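Local coordinates for ethanolamine utilization protein EutJ (Carboxydothermus hydrogenoformans Z-2901, PDB 3H1Q), which binds ATP and, as a member of the actin-like ATPase superfamily, probably serves in ethanolamine utilization, at residues D39-V44 against V263-I268. Residues are numbered along the deposited sequence; the frame is centred on the assembly and turned at random.
Sequences DIVLVV and VTPLGI. With ATP (adenosine-5'-triphosphate), chain C.
Val-41 and Val-43 of strand 39-44 lie over Pro-265 in the first turn of helix 263-268. The two short axes cross at -47° and approach to 7.8 Å. The nearest CA pairs are Val-41 with Pro-265 and Val-43 with Leu-266, the latter 6.4 Å apart. Val-41, Val-43 and Pro-265 all point their CB atoms at the opposing segment. Pro-265 CB is the shared point, 3.7 Å from Val-41 CG1 and 4.0 Å from Val-43 CG2, so one ring carbon bridges two residues of the same strand face. Both valines hold CG1 anti to the backbone N (chi1 176° and 169°); it is their different positions along the strand that bring CG1 of one and CG2 of the other to the same carbon. Val-43 CG1 passes on to the helix backbone, 4.3 Å from Leu-266 CA. The contact is apolar and buries 150 Å² in total.

At the start of the same strand, Asp-39 belongs to the ATP pocket, its carboxylate lying beside the alpha and beta phosphates. The oxygen separations there are doubtfully short at this resolution, and the bonding stays undecided. Cutting Asp-39 back to an alanine is likely to open a gap beside these phosphates and remove the carboxylate that lies against them.

Strand 39-45 runs antiparallel to strand 51-58 on one edge and to strand 30-34 on the other, in a mixed sheet consistent with an actin-like fold. Helix 70-87 covers the opposite face through Ile-40 and Leu-42, while helix 263-269 also packs against helix 128-136, and Thr-264 OG1 hydrogen-bonds Asp-145 OD2 of strand 141-146 in the second sheet.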
ATOM      1  N   ASP A  39      -2.944  -6.804  -4.094  1.00 33.21           N
ATOM      2  CA  ASP A  39      -4.256  -6.600  -3.447  1.00 31.82           C
ATOM      3  C   ASP A  39      -5.035  -5.365  -3.915  1.00 31.18           C
ATOM      4  O   ASP A  39      -4.461  -4.392  -4.427  1.00 31.19           O
ATOM      5  CB  ASP A  39      -4.089  -6.528  -1.921  1.00 31.53           C
ATOM      6  CG  ASP A  39      -3.012  -5.536  -1.496  1.00 32.09           C
ATOM      7  OD1 ASP A  39      -3.191  -4.272  -1.616  1.00 28.68           O
ATOM      8  OD2 ASP A  39      -1.948  -6.056  -1.060  1.00 33.76           O
ATOM      9  N   ILE A  40      -6.349  -5.406  -3.718  1.00 30.39           N
ATOM     10  CA  ILE A  40      -7.196  -4.261  -3.945  1.00 30.24           C
ATOM     11  C   ILE A  40      -7.817  -3.939  -2.600  1.00 30.51           C
ATOM     12  O   ILE A  40      -8.237  -4.844  -1.838  1.00 30.16           O
ATOM     13  CB  ILE A  40      -8.291  -4.574  -4.986  1.00 30.64           C
ATOM     14  CG1 ILE A  40      -7.663  -4.784  -6.358  1.00 31.03           C
ATOM     15  CG2 ILE A  40      -9.361  -3.449  -5.054  1.00 31.06           C
ATOM     16  CD1 ILE A  40      -8.643  -5.231  -7.420  1.00 34.30           C
ATOM     17  N   VAL A  41      -7.841  -2.648  -2.295  1.00 30.52           N
ATOM     18  CA  VAL A  41      -8.311  -2.185  -1.024  1.00 31.33           C
ATOM     19  C   VAL A  41      -9.294  -1.064  -1.304  1.00 33.01           C
ATOM     20  O   VAL A  41      -9.043  -0.181  -2.156  1.00 34.02           O
ATOM     21  CB  VAL A  41      -7.149  -1.669  -0.105  1.00 31.08           C
ATOM     22  CG1 VAL A  41      -7.701  -1.070   1.233  1.00 30.04           C
ATOM     23  CG2 VAL A  41      -6.141  -2.786   0.167  1.00 28.96           C
ATOM     24  N   LEU A  42     -10.410  -1.098  -0.577  1.00 33.36           N
ATOM     25  CA  LEU A  42     -11.369  -0.030  -0.607  1.00 33.46           C
ATOM     26  C   LEU A  42     -11.453   0.465   0.821  1.00 33.50           C
ATOM     27  O   LEU A  42     -11.552  -0.353   1.742  1.00 33.82           O
ATOM     28  CB  LEU A  42     -12.721  -0.575  -1.050  1.00 33.95           C
ATOM     29  CG  LEU A  42     -13.927   0.276  -0.668  1.00 35.00           C
ATOM     30  CD1 LEU A  42     -14.184   1.287  -1.756  1.00 35.62           C
ATOM     31  CD2 LEU A  42     -15.104  -0.612  -0.494  1.00 38.00           C
ATOM     32  N   VAL A  43     -11.452   1.791   0.985  1.00 33.03           N
ATOM     33  CA  VAL A  43     -11.384   2.453   2.274  1.00 32.93           C
ATOM     34  C   VAL A  43     -12.376   3.634   2.357  1.00 33.67           C
ATOM     35  O   VAL A  43     -12.482   4.427   1.415  1.00 34.12           O
ATOM     36  CB  VAL A  43      -9.927   2.921   2.532  1.00 33.08           C
ATOM     37  CG1 VAL A  43      -9.800   3.851   3.739  1.00 31.92           C
ATOM     38  CG2 VAL A  43      -8.990   1.702   2.705  1.00 33.28           C
ATOM     39  N   VAL A  44     -13.105   3.734   3.478  1.00 33.72           N
ATOM     40  CA  VAL A  44     -14.018   4.836   3.729  1.00 33.93           C
ATOM     41  C   VAL A  44     -13.595   5.582   4.992  1.00 34.97           C
ATOM     42  O   VAL A  44     -13.209   4.971   5.977  1.00 34.33           O
ATOM     43  CB  VAL A  44     -15.500   4.352   3.928  1.00 34.00           C
ATOM     44  CG1 VAL A  44     -16.435   5.548   4.137  1.00 33.18           C
ATOM     45  CG2 VAL A  44     -15.992   3.527   2.770  1.00 32.69           C
ATOM     46  N   VAL A 263      -1.010   2.124   4.428  1.00 37.56           N
ATOM     47  CA  VAL A 263      -0.748   3.569   4.479  1.00 39.19           C
ATOM     48  C   VAL A 263      -1.271   4.275   3.231  1.00 40.10           C
ATOM     49  O   VAL A 263      -1.977   5.273   3.366  1.00 40.90           O
ATOM     50  CB  VAL A 263       0.738   3.956   4.828  1.00 39.07           C
ATOM     51  CG1 VAL A 263       0.907   5.475   4.906  1.00 36.60           C
ATOM     52  CG2 VAL A 263       1.154   3.293   6.134  1.00 38.72           C
ATOM     53  N   THR A 264      -0.957   3.744   2.043  1.00 40.70           N
ATOM     54  CA  THR A 264      -1.363   4.391   0.797  1.00 41.45           C
ATOM     55  C   THR A 264      -2.873   4.355   0.677  1.00 40.79           C
ATOM     56  O   THR A 264      -3.489   5.406   0.479  1.00 39.97           O
ATOM     57  CB  THR A 264      -0.706   3.768  -0.481  1.00 42.28           C
ATOM     58  OG1 THR A 264       0.716   3.698  -0.311  1.00 44.65           O
ATOM     59  CG2 THR A 264      -1.007   4.624  -1.726  1.00 42.44           C
ATOM     60  N   PRO A 265      -3.475   3.151   0.805  1.00 40.77           N
ATOM     61  CA  PRO A 265      -4.930   3.081   0.745  1.00 41.32           C
ATOM     62  C   PRO A 265      -5.612   4.176   1.594  1.00 42.77           C
ATOM     63  O   PRO A 265      -6.460   4.922   1.071  1.00 43.49           O
ATOM     64  CB  PRO A 265      -5.218   1.688   1.268  1.00 41.03           C
ATOM     65  CG  PRO A 265      -4.021   0.893   0.859  1.00 39.86           C
ATOM     66  CD  PRO A 265      -2.869   1.815   0.975  1.00 40.27           C
ATOM     67  N   LEU A 266      -5.209   4.326   2.857  1.00 43.67           N
ATOM     68  CA  LEU A 266      -5.802   5.335   3.707  1.00 44.39           C
ATOM     69  C   LEU A 266      -5.551   6.691   3.119  1.00 45.54           C
ATOM     70  O   LEU A 266      -6.384   7.586   3.251  1.00 46.48           O
ATOM     71  CB  LEU A 266      -5.233   5.290   5.120  1.00 44.19           C
ATOM     72  CG  LEU A 266      -5.548   6.504   6.020  1.00 44.60           C
ATOM     73  CD1 LEU A 266      -7.014   6.582   6.440  1.00 44.38           C
ATOM     74  CD2 LEU A 266      -4.655   6.492   7.255  1.00 44.91           C
ATOM     75  N   GLY A 267      -4.394   6.860   2.492  1.00 46.45           N
ATOM     76  CA  GLY A 267      -4.040   8.158   1.896  1.00 48.17           C
ATOM     77  C   GLY A 267      -4.941   8.541   0.721  1.00 48.93           C
ATOM     78  O   GLY A 267      -5.399   9.675   0.631  1.00 48.89           O
ATOM     79  N   ILE A 268      -5.201   7.585  -0.169  1.00 49.83           N
ATOM     80  CA  ILE A 268      -6.100   7.806  -1.286  1.00 50.74           C
ATOM     81  C   ILE A 268      -7.464   8.258  -0.773  1.00 51.95           C
ATOM     82  O   ILE A 268      -7.959   9.341  -1.142  1.00 52.13           O
ATOM     83  CB  ILE A 268      -6.253   6.552  -2.136  1.00 50.46           C
ATOM     84  CG1 ILE A 268      -4.924   6.188  -2.784  1.00 50.19           C
ATOM     85  CG2 ILE A 268      -7.215   6.809  -3.244  1.00 50.50           C
ATOM     86  CD1 ILE A 268      -4.864   4.784  -3.261  1.00 49.04           C
TER
HETATM   87  PG  ATP C 301       0.548  -1.117  -3.512  1.00 69.41           P
HETATM   88  O1G ATP C 301      -0.514  -1.379  -2.454  1.00 69.91           O
HETATM   89  O2G ATP C 301       1.934  -0.948  -2.953  1.00 71.40           O
HETATM   90  O3G ATP C 301       0.218   0.054  -4.430  1.00 69.72           O
HETATM   91  PB  ATP C 301       0.203  -3.879  -3.776  1.00 64.16           P
HETATM   92  O1B ATP C 301       0.502  -5.037  -4.664  1.00 64.68           O
HETATM   93  O2B ATP C 301      -1.213  -3.782  -3.276  1.00 66.77           O
HETATM   94  O3B ATP C 301       0.684  -2.472  -4.382  1.00 64.61           O
HETATM   95  PA  ATP C 301       1.029  -3.937  -0.936  1.00 57.17           P
HETATM   96  O1A ATP C 301      -0.418  -4.100  -0.569  1.00 56.29           O
HETATM   97  O2A ATP C 301       1.739  -2.678  -0.510  1.00 55.29           O
HETATM   98  O3A ATP C 301       1.243  -4.005  -2.542  1.00 63.50           O
HETATM   99  O5' ATP C 301       1.843  -5.248  -0.502  1.00 56.68           O
HETATM  100  C5' ATP C 301       1.563  -6.568  -0.935  1.00 58.21           C
HETATM  101  C4' ATP C 301       2.742  -7.372  -0.428  1.00 62.29           C
HETATM  102  O4' ATP C 301       2.820  -7.239   0.995  1.00 65.86           O
HETATM  103  C3' ATP C 301       2.568  -8.846  -0.701  1.00 65.06           C
HETATM  104  O3' ATP C 301       3.771  -9.411  -1.234  1.00 68.18           O
HETATM  105  C2' ATP C 301       2.362  -9.473   0.651  1.00 66.13           C
HETATM  106  O2' ATP C 301       2.935 -10.773   0.716  1.00 63.00           O
HETATM  107  C1' ATP C 301       3.029  -8.506   1.614  1.00 69.17           C
HETATM  108  N9  ATP C 301       2.426  -8.813   2.956  1.00 75.57           N
HETATM  109  C8  ATP C 301       1.141  -8.675   3.350  1.00 76.49           C
HETATM  110  N7  ATP C 301       0.946  -9.142   4.614  1.00 77.74           N
HETATM  111  C5  ATP C 301       2.122  -9.615   5.063  1.00 79.11           C
HETATM  112  C6  ATP C 301       2.641 -10.241   6.310  1.00 79.60           C
HETATM  113  N6  ATP C 301       1.844 -10.465   7.380  1.00 79.02           N
HETATM  114  N1  ATP C 301       3.955 -10.583   6.354  1.00 80.16           N
HETATM  115  C2  ATP C 301       4.798 -10.382   5.326  1.00 79.77           C
HETATM  116  N3  ATP C 301       4.401  -9.808   4.170  1.00 80.58           N
HETATM  117  C4  ATP C 301       3.097  -9.409   3.968  1.00 79.28           C